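Local atomic coordinates of LanC-like protein GCR2 (Arabidopsis thaliana, PDB entry 3T33), a protein that binds a zinc ion, belongs to the LanC-like family of lanthionine cyclase relatives, and may play a role in abscisic acid signalling. Residues K39-P44 / A359-S364; H53-S58 / Y397-M402; T259-I264 / T307-E312. All coordinates share one frame; numbering follows the deposited sequence.

Interaction 1: residues K39-P44 / A359-S364; sequences KLLSLP and AKAFAS
In this all-helical toroid, the closing turn of helix 36-42 docks on the flank of helix 353-375, with Lys360 reaching across to the backbone carbonyls of Leu41 and Leu43. CG of Lys360 stands anti to the backbone N (chi1 164°), and beyond it the chain is extended, carrying the ammonium over to the other helix. Lys360 NZ donates to Leu41 O at 2.9 Å from above the carbonyl plane, and to Leu43 O at 2.5 Å, nearly in line with that C=O bond. The second distance is shorter than is usual, so its exact length is doubtful. The two acceptors lie where helix 36-42 ends and Leu43 leaves helical geometry, a place where the helix dipole would probably favour a positive charge. The same side chain makes a cation-pi contact with Phe48 of helix 45-69. Alongside these polar contacts, Leu41 CD2 presses on the backbone of the partner helix, only 3.3 Å from Ala361 CA, and also meets Ala361 CB at 3.6 Å. Leu40 CB lies 4.0 Å from Ser364 OG. Ser364 OG is itself tied back to its own helix, donating to Lys360 O at 2.6 Å on the face of the carbonyl opposite to Ser364 N.

Interaction 2: residues H53-S58 / Y397-M402; sequences HRYALS and YMLLDM
Asp401 OD2, one residue beyond the contacting pair Leu399 and Leu400, is hydrogen-bonded to Tyr341 OH and more weakly to Leu409 N, while OD1 of the same carboxylate forms a salt bridge with Lys93. Both carboxylate oxygens of Asp401 thus have partners away from helix 45-69. The side facing Ala56 and its neighbours on helix 45-69 is apolar, and no hydrogen bond crosses the contact. The two helical segments run roughly antiparallel, at 151°, and their axes come as close as 8.5 Å. Ala56 lies where the backbones are near each other: Ala56 CB points at the partner helix and meets Leu399 CB at 3.5 Å, tighter than usual van der Waals contact. Ala56 CB also touches Leu400 CD2 at 3.8 Å, so one small residue packs against two consecutive leucines. To its flanks stand two rings. Tyr55, with CG anti to the backbone N (chi1 -162°), offers the edge of its ring, and CD2 of Leu399 lies in the plane of that ring, 3.6 Å from Tyr55 CD2. Leu399 itself has an unusual shape, its chi2 of 10° nearly eclipsing CD1 with CA. On the other flank His53 ND1 lies 3.8 Å from Leu400 CD2, the methyl approaching the ring obliquely, while Leu57 CG of the same helix sits over one face of the imidazole near its rim. This is close helix-to-helix packing in the double-layered helical toroid of LanC-like proteins. Leu400 also touches Leu90 and Lys93 of helix 84-98, and Met398 packs on helix 336-350, so helix 392-402 packs on those two helices as well as on helix 45-69.

Interaction 3: residues T259-I264 / T307-E312; sequences TLSYMI and TKEFVE
Leu260 meets Phe310 through its CB, which lies 4.0 Å from CE1 of the ring in an oblique approach. Next in sequence, Ser261 turns its hydroxyl towards the carboxylate of Glu309: Ser261 OG is 3.3 Å from OE1 and 3.4 Å from OE2, a close approach to both oxygens without a hydrogen bond across the contact. The polar partner of that hydroxyl is Lys257 O, one turn back in its own helix, to which it is hydrogen-bonded. Glu309 reaches over with CG anti to the backbone N (chi1 -175°) and an extended chain beyond. One turn further on, Ile264 brings CD1 to the edge of the Phe310 ring, in its plane and 3.9 Å from Phe310 CD1, the two side chains crossing at about a right angle. Ile264 CD1 is also 4.0 Å from Glu309 OE2, so it touches both the acid and the ring. The helical segments themselves stand well apart, their axes 11.2 Å from each other at their closest and inclined at 53°, so the reach comes mostly from Glu309 and Phe310, with Ile264 CD1 meeting them. Leu260 and Phe310 also both rest on Ala301 of helix 291-305, a three-helix packing of the kind that builds the alpha-toroid of the LanC family.

From the N terminus, helix 36-42 enters first and is paired by interaction 1 with helix 353-375, closing a loop of 314 residues. Helix 45-69 follows directly and is joined by interaction 2 to helix 392-402, the next helix after 353-375, so the two closures cross. Both fasten the start of the chain to its last helices, and they touch: Met402 CE lies 3.8 Å from Lys360 CA and packs on Ala363 CB. Interaction 3 is nested within both loops. It bridges helices 250-265 and 308-324, with its centre about 30 Å from that of interaction 1 and on the opposite side of the chain's centre from interaction 2.

Interaction 1: residues K39-P44 / A359-S364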
loop_
_atom_site.group_PDB
_atom_site.type_symbol
_atom_site.label_atom_id
_atom_site.label_comp_id
_atom_site.label_asym_id
_atom_site.label_seq_id
_atom_site.Cartn_x
_atom_site.Cartn_y
_atom_site.Cartn_z
ATOM N N LYS A 39 3.795 -2.147 27.535
ATOM C CA LYS A 39 2.421 -2.265 28.012
ATOM C C LYS A 39 1.447 -2.291 26.824
ATOM O O LYS A 39 0.544 -3.118 26.790
ATOM C CB LYS A 39 2.101 -1.147 29.015
ATOM C CG LYS A 39 2.997 -1.318 30.297
ATOM C CD LYS A 39 2.617 -0.364 31.446
ATOM C CE LYS A 39 3.523 -0.564 32.693
ATOM N NZ LYS A 39 2.789 -0.352 34.007
ATOM N N LEU A 40 1.653 -1.416 25.845
ATOM C CA LEU A 40 0.896 -1.482 24.588
ATOM C C LEU A 40 0.965 -2.897 23.971
ATOM O O LEU A 40 -0.050 -3.475 23.582
ATOM C CB LEU A 40 1.450 -0.464 23.576
ATOM C CG LEU A 40 1.173 1.008 23.809
ATOM C CD1 LEU A 40 1.924 1.916 22.812
ATOM C CD2 LEU A 40 -0.290 1.133 23.566
ATOM N N LEU A 41 2.157 -3.473 23.907
ATOM C CA LEU A 41 2.291 -4.738 23.203
ATOM C C LEU A 41 1.522 -5.867 23.886
ATOM O O LEU A 41 1.042 -6.769 23.215
ATOM C CB LEU A 41 3.765 -5.117 23.035
ATOM C CG LEU A 41 4.577 -4.191 22.110
ATOM C CD1 LEU A 41 6.050 -4.385 22.348
ATOM C CD2 LEU A 41 4.264 -4.493 20.684
ATOM N N SER A 42 1.422 -5.818 25.213
ATOM C CA SER A 42 0.742 -6.841 26.030
ATOM C C SER A 42 -0.780 -6.726 25.928
ATOM O O SER A 42 -1.497 -7.698 26.117
ATOM C CB SER A 42 1.148 -6.721 27.519
ATOM O OG SER A 42 2.563 -6.698 27.713
ATOM N N LEU A 43 -1.259 -5.516 25.668
ATOM C CA LEU A 43 -2.679 -5.199 25.542
ATOM C C LEU A 43 -3.483 -6.229 24.693
ATOM O O LEU A 43 -3.018 -6.673 23.618
ATOM C CB LEU A 43 -2.768 -3.836 24.924
ATOM C CG LEU A 43 -3.534 -2.685 25.554
ATOM C CD1 LEU A 43 -3.357 -2.554 27.084
ATOM C CD2 LEU A 43 -3.119 -1.376 24.858
ATOM N N PRO A 44 -4.659 -6.672 25.218
ATOM C CA PRO A 44 -5.474 -7.497 24.350
ATOM C C PRO A 44 -6.034 -6.650 23.149
ATOM O O PRO A 44 -6.256 -5.435 23.250
ATOM C CB PRO A 44 -6.570 -8.034 25.282
ATOM C CG PRO A 44 -6.616 -7.130 26.402
ATOM C CD PRO A 44 -5.358 -6.337 26.477
ATOM N N ALA A 359 2.580 -6.766 13.337
ATOM C CA ALA A 359 1.949 -5.533 12.855
ATOM C C ALA A 359 1.619 -4.715 14.093
ATOM O O ALA A 359 1.825 -3.514 14.145
ATOM C CB ALA A 359 0.645 -5.832 12.048
ATOM N N LYS A 360 1.170 -5.391 15.120
ATOM C CA LYS A 360 0.871 -4.690 16.373
ATOM C C LYS A 360 2.118 -4.010 16.959
ATOM O O LYS A 360 2.068 -2.874 17.436
ATOM C CB LYS A 360 0.183 -5.679 17.345
ATOM C CG LYS A 360 0.098 -5.337 18.773
ATOM C CD LYS A 360 -0.674 -6.466 19.524
ATOM C CE LYS A 360 -1.076 -6.029 20.952
ATOM N NZ LYS A 360 -1.390 -7.215 21.776
ATOM N N ALA A 361 3.255 -4.685 16.893
ATOM C CA ALA A 361 4.495 -4.090 17.411
ATOM C C ALA A 361 4.886 -2.862 16.578
ATOM O O ALA A 361 5.301 -1.851 17.125
ATOM C CB ALA A 361 5.631 -5.110 17.407
ATOM N N PHE A 362 4.746 -2.933 15.254
ATOM C CA PHE A 362 5.183 -1.751 14.472
ATOM C C PHE A 362 4.212 -0.605 14.741
ATOM O O PHE A 362 4.616 0.506 14.909
ATOM C CB PHE A 362 5.249 -2.069 12.988
ATOM C CG PHE A 362 6.586 -2.569 12.515
ATOM C CD1 PHE A 362 7.389 -3.359 13.324
ATOM C CD2 PHE A 362 7.040 -2.243 11.210
ATOM C CE1 PHE A 362 8.632 -3.830 12.874
ATOM C CE2 PHE A 362 8.255 -2.711 10.739
ATOM C CZ PHE A 362 9.068 -3.532 11.579
ATOM N N ALA A 363 2.930 -0.893 14.822
ATOM C CA ALA A 363 1.962 0.131 15.134
ATOM C C ALA A 363 2.155 0.724 16.534
ATOM O O ALA A 363 2.013 1.949 16.721
ATOM C CB ALA A 363 0.562 -0.395 14.983
ATOM N N SER A 364 2.439 -0.143 17.515
ATOM C CA SER A 364 2.761 0.353 18.865
ATOM C C SER A 364 3.970 1.196 18.884
ATOM O O SER A 364 3.959 2.249 19.542
ATOM C CB SER A 364 2.926 -0.794 19.838
ATOM O OG SER A 364 1.778 -1.596 19.738
#

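Interaction 2: residues H53-S58 / Y397-M402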
loop_
_atom_site.group_PDB
_atom_site.type_symbol
_atom_site.label_atom_id
_atom_site.label_comp_id
_atom_site.label_asym_id
_atom_site.label_seq_id
_atom_site.Cartn_x
_atom_site.Cartn_y
_atom_site.Cartn_z
ATOM N N HIS A 53 -7.380 3.405 17.226
ATOM C CA HIS A 53 -8.477 4.080 16.607
ATOM C C HIS A 53 -8.612 5.544 17.096
ATOM O O HIS A 53 -8.691 6.451 16.274
ATOM C CB HIS A 53 -9.734 3.292 16.804
ATOM C CG HIS A 53 -10.936 3.977 16.262
ATOM N ND1 HIS A 53 -11.208 4.036 14.908
ATOM C CD2 HIS A 53 -11.950 4.618 16.884
ATOM C CE1 HIS A 53 -12.343 4.692 14.722
ATOM N NE2 HIS A 53 -12.805 5.065 15.903
ATOM N N ARG A 54 -8.528 5.773 18.406
ATOM C CA ARG A 54 -8.638 7.128 18.954
ATOM C C ARG A 54 -7.499 7.997 18.503
ATOM O O ARG A 54 -7.705 9.154 18.157
ATOM C CB ARG A 54 -8.725 7.107 20.484
ATOM C CG ARG A 54 -10.059 6.470 20.963
ATOM C CD ARG A 54 -11.200 7.455 20.772
ATOM N NE ARG A 54 -12.476 6.904 20.303
ATOM C CZ ARG A 54 -13.481 7.677 19.851
ATOM N NH1 ARG A 54 -13.362 9.014 19.837
ATOM N NH2 ARG A 54 -14.615 7.126 19.425
ATOM N N TYR A 55 -6.293 7.426 18.503
ATOM C CA TYR A 55 -5.112 8.099 17.984
ATOM C C TYR A 55 -5.279 8.456 16.505
ATOM O O TYR A 55 -4.924 9.526 16.087
ATOM C CB TYR A 55 -3.878 7.197 18.085
ATOM C CG TYR A 55 -2.641 8.022 17.969
ATOM C CD1 TYR A 55 -2.376 8.995 18.920
ATOM C CD2 TYR A 55 -1.722 7.849 16.922
ATOM C CE1 TYR A 55 -1.233 9.775 18.855
ATOM C CE2 TYR A 55 -0.557 8.630 16.844
ATOM C CZ TYR A 55 -0.333 9.600 17.817
ATOM O OH TYR A 55 0.774 10.432 17.815
ATOM N N ALA A 56 -5.772 7.507 15.719
ATOM C CA ALA A 56 -5.897 7.723 14.309
ATOM C C ALA A 56 -6.886 8.873 14.077
ATOM O O ALA A 56 -6.652 9.712 13.192
ATOM C CB ALA A 56 -6.339 6.457 13.594
ATOM N N LEU A 57 -7.950 8.952 14.893
ATOM C CA LEU A 57 -8.903 10.080 14.759
ATOM C C LEU A 57 -8.195 11.403 14.971
ATOM O O LEU A 57 -8.361 12.334 14.170
ATOM C CB LEU A 57 -10.074 9.964 15.679
ATOM C CG LEU A 57 -11.047 8.826 15.425
ATOM C CD1 LEU A 57 -12.213 8.925 16.429
ATOM C CD2 LEU A 57 -11.567 8.805 13.994
ATOM N N SER A 58 -7.333 11.498 15.968
ATOM C CA SER A 58 -6.625 12.758 16.100
ATOM C C SER A 58 -5.742 12.997 14.921
ATOM O O SER A 58 -5.738 14.108 14.470
ATOM C CB SER A 58 -5.798 12.918 17.375
ATOM O OG SER A 58 -6.296 12.087 18.425
ATOM N N TYR A 397 -4.039 6.072 8.256
ATOM C CA TYR A 397 -4.702 5.137 7.394
ATOM C C TYR A 397 -4.405 3.711 7.890
ATOM O O TYR A 397 -5.275 2.857 7.976
ATOM C CB TYR A 397 -4.182 5.354 5.952
ATOM C CG TYR A 397 -4.971 4.581 4.940
ATOM C CD1 TYR A 397 -4.794 3.184 4.777
ATOM C CD2 TYR A 397 -5.896 5.233 4.127
ATOM C CE1 TYR A 397 -5.575 2.471 3.823
ATOM C CE2 TYR A 397 -6.671 4.529 3.195
ATOM C CZ TYR A 397 -6.533 3.157 3.057
ATOM O OH TYR A 397 -7.331 2.500 2.102
ATOM N N MET A 398 -3.159 3.481 8.241
ATOM C CA MET A 398 -2.714 2.176 8.698
ATOM C C MET A 398 -3.405 1.888 10.052
ATOM O O MET A 398 -3.940 0.777 10.287
ATOM C CB MET A 398 -1.169 2.166 8.793
ATOM C CG MET A 398 -0.550 0.825 9.199
ATOM S SD MET A 398 -0.727 0.634 10.947
ATOM C CE MET A 398 0.592 1.697 11.490
ATOM N N LEU A 399 -3.468 2.910 10.892
ATOM C CA LEU A 399 -4.046 2.759 12.229
ATOM C C LEU A 399 -5.512 2.336 12.145
ATOM O O LEU A 399 -5.954 1.327 12.808
ATOM C CB LEU A 399 -3.889 4.036 13.054
ATOM C CG LEU A 399 -2.709 4.309 13.998
ATOM C CD1 LEU A 399 -1.573 3.304 13.872
ATOM C CD2 LEU A 399 -2.252 5.841 13.998
ATOM N N LEU A 400 -6.246 3.052 11.283
ATOM C CA LEU A 400 -7.638 2.707 11.034
ATOM C C LEU A 400 -7.782 1.276 10.529
ATOM O O LEU A 400 -8.741 0.557 10.883
ATOM C CB LEU A 400 -8.216 3.681 10.009
ATOM C CG LEU A 400 -8.385 5.100 10.586
ATOM C CD1 LEU A 400 -8.795 6.111 9.509
ATOM C CD2 LEU A 400 -9.402 5.136 11.775
ATOM N N ASP A 401 -6.847 0.847 9.685
ATOM C CA ASP A 401 -6.954 -0.487 9.050
ATOM C C ASP A 401 -6.645 -1.620 10.122
ATOM O O ASP A 401 -7.048 -2.798 9.957
ATOM C CB ASP A 401 -5.986 -0.542 7.867
ATOM C CG ASP A 401 -6.624 -0.912 6.568
ATOM O OD1 ASP A 401 -7.806 -1.324 6.524
ATOM O OD2 ASP A 401 -5.897 -0.802 5.542
ATOM N N MET A 402 -5.925 -1.265 11.203
ATOM C CA MET A 402 -5.730 -2.215 12.339
ATOM C C MET A 402 -7.032 -2.562 13.077
ATOM O O MET A 402 -7.132 -3.583 13.739
ATOM C CB MET A 402 -4.716 -1.721 13.349
ATOM C CG MET A 402 -3.311 -1.459 12.824
ATOM S SD MET A 402 -2.386 -2.976 12.505
ATOM C CE MET A 402 -2.010 -3.433 14.197
#

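Interaction 3: residues T259-I264 / T307-E312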
loop_
_atom_site.group_PDB
_atom_site.type_symbol
_atom_site.label_atom_id
_atom_site.label_comp_id
_atom_site.label_asym_id
_atom_site.label_seq_id
_atom_site.Cartn_x
_atom_site.Cartn_y
_atom_site.Cartn_z
ATOM N N THR A 259 8.769 -14.708 -13.677
ATOM C CA THR A 259 9.390 -13.427 -13.250
ATOM C C THR A 259 9.552 -13.392 -11.745
ATOM O O THR A 259 10.553 -12.921 -11.240
ATOM C CB THR A 259 8.529 -12.243 -13.735
ATOM O OG1 THR A 259 8.352 -12.370 -15.145
ATOM C CG2 THR A 259 9.166 -10.923 -13.447
ATOM N N LEU A 260 8.560 -13.912 -11.027
ATOM C CA LEU A 260 8.649 -13.945 -9.566
ATOM C C LEU A 260 9.695 -14.966 -9.051
ATOM O O LEU A 260 10.484 -14.626 -8.189
ATOM C CB LEU A 260 7.266 -14.132 -8.914
ATOM C CG LEU A 260 6.217 -13.013 -9.040
ATOM C CD1 LEU A 260 4.957 -13.456 -8.420
ATOM C CD2 LEU A 260 6.694 -11.752 -8.380
ATOM N N SER A 261 9.728 -16.184 -9.592
ATOM C CA SER A 261 10.869 -17.087 -9.313
ATOM C C SER A 261 12.196 -16.418 -9.583
ATOM O O SER A 261 13.071 -16.381 -8.729
ATOM C CB SER A 261 10.785 -18.345 -10.154
ATOM O OG SER A 261 9.517 -18.904 -9.936
ATOM N N TYR A 262 12.347 -15.868 -10.773
ATOM C CA TYR A 262 13.588 -15.191 -11.106
ATOM C C TYR A 262 14.035 -14.313 -9.963
ATOM O O TYR A 262 15.134 -14.439 -9.502
ATOM C CB TYR A 262 13.412 -14.365 -12.383
ATOM C CG TYR A 262 14.579 -13.458 -12.641
ATOM C CD1 TYR A 262 15.733 -13.942 -13.272
ATOM C CD2 TYR A 262 14.553 -12.136 -12.224
ATOM C CE1 TYR A 262 16.802 -13.125 -13.487
ATOM C CE2 TYR A 262 15.600 -11.321 -12.442
ATOM C CZ TYR A 262 16.724 -11.824 -13.065
ATOM O OH TYR A 262 17.775 -10.999 -13.269
ATOM N N MET A 263 13.156 -13.428 -9.493
ATOM C CA MET A 263 13.433 -12.507 -8.372
ATOM C C MET A 263 13.794 -13.204 -7.049
ATOM O O MET A 263 14.671 -12.765 -6.315
ATOM C CB MET A 263 12.211 -11.619 -8.155
ATOM C CG MET A 263 11.953 -10.602 -9.298
ATOM S SD MET A 263 10.568 -9.421 -9.018
ATOM C CE MET A 263 11.535 -8.173 -8.247
ATOM N N ILE A 264 13.122 -14.301 -6.749
ATOM C CA ILE A 264 13.406 -15.047 -5.536
ATOM C C ILE A 264 14.843 -15.562 -5.596
ATOM O O ILE A 264 15.679 -15.213 -4.745
ATOM C CB ILE A 264 12.323 -16.155 -5.308
ATOM C CG1 ILE A 264 10.973 -15.483 -5.029
ATOM C CG2 ILE A 264 12.701 -17.116 -4.139
ATOM C CD1 ILE A 264 9.808 -16.397 -5.027
ATOM N N THR A 307 1.816 -22.095 -3.750
ATOM C CA THR A 307 3.039 -22.767 -4.052
ATOM C C THR A 307 3.867 -22.641 -2.813
ATOM O O THR A 307 3.841 -21.590 -2.166
ATOM C CB THR A 307 3.698 -22.023 -5.218
ATOM O OG1 THR A 307 3.047 -22.419 -6.430
ATOM C CG2 THR A 307 5.121 -22.341 -5.340
ATOM N N LYS A 308 4.605 -23.695 -2.484
ATOM C CA LYS A 308 5.528 -23.665 -1.373
ATOM C C LYS A 308 6.518 -22.556 -1.575
ATOM O O LYS A 308 6.807 -21.798 -0.640
ATOM C CB LYS A 308 6.287 -24.980 -1.265
ATOM C CG LYS A 308 7.474 -24.938 -0.296
ATOM C CD LYS A 308 7.124 -25.614 1.030
ATOM C CE LYS A 308 7.573 -27.082 1.021
ATOM N NZ LYS A 308 9.079 -27.175 0.972
ATOM N N GLU A 309 7.058 -22.479 -2.787
ATOM C CA GLU A 309 8.089 -21.489 -3.105
ATOM C C GLU A 309 7.682 -20.065 -2.686
ATOM O O GLU A 309 8.522 -19.316 -2.210
ATOM C CB GLU A 309 8.407 -21.492 -4.603
ATOM C CG GLU A 309 9.588 -20.544 -4.995
ATOM C CD GLU A 309 9.766 -20.378 -6.510
ATOM O OE1 GLU A 309 8.867 -20.809 -7.274
ATOM O OE2 GLU A 309 10.811 -19.807 -6.922
ATOM N N PHE A 310 6.403 -19.725 -2.896
ATOM C CA PHE A 310 5.886 -18.364 -2.767
ATOM C C PHE A 310 5.578 -18.114 -1.310
ATOM O O PHE A 310 6.104 -17.165 -0.756
ATOM C CB PHE A 310 4.618 -18.121 -3.651
ATOM C CG PHE A 310 4.897 -18.062 -5.166
ATOM C CD1 PHE A 310 6.133 -17.644 -5.664
ATOM C CD2 PHE A 310 3.903 -18.408 -6.075
ATOM C CE1 PHE A 310 6.402 -17.613 -7.036
ATOM C CE2 PHE A 310 4.147 -18.365 -7.440
ATOM C CZ PHE A 310 5.418 -17.961 -7.922
ATOM N N VAL A 311 4.784 -19.002 -0.691
ATOM C CA VAL A 311 4.530 -18.987 0.750
ATOM C C VAL A 311 5.829 -18.729 1.536
ATOM O O VAL A 311 5.930 -17.774 2.322
ATOM C CB VAL A 311 3.911 -20.332 1.228
ATOM C CG1 VAL A 311 3.576 -20.289 2.710
ATOM C CG2 VAL A 311 2.668 -20.636 0.497
ATOM N N GLU A 312 6.851 -19.539 1.276
ATOM C CA GLU A 312 8.048 -19.484 2.083
ATOM C C GLU A 312 8.834 -18.237 1.789
ATOM O O GLU A 312 9.418 -17.632 2.705
ATOM C CB GLU A 312 8.927 -20.744 1.881
ATOM C CG GLU A 312 8.383 -22.029 2.587
ATOM C CD GLU A 312 9.382 -23.218 2.512
ATOM O OE1 GLU A 312 10.395 -23.114 1.753
ATOM O OE2 GLU A 312 9.160 -24.248 3.224
#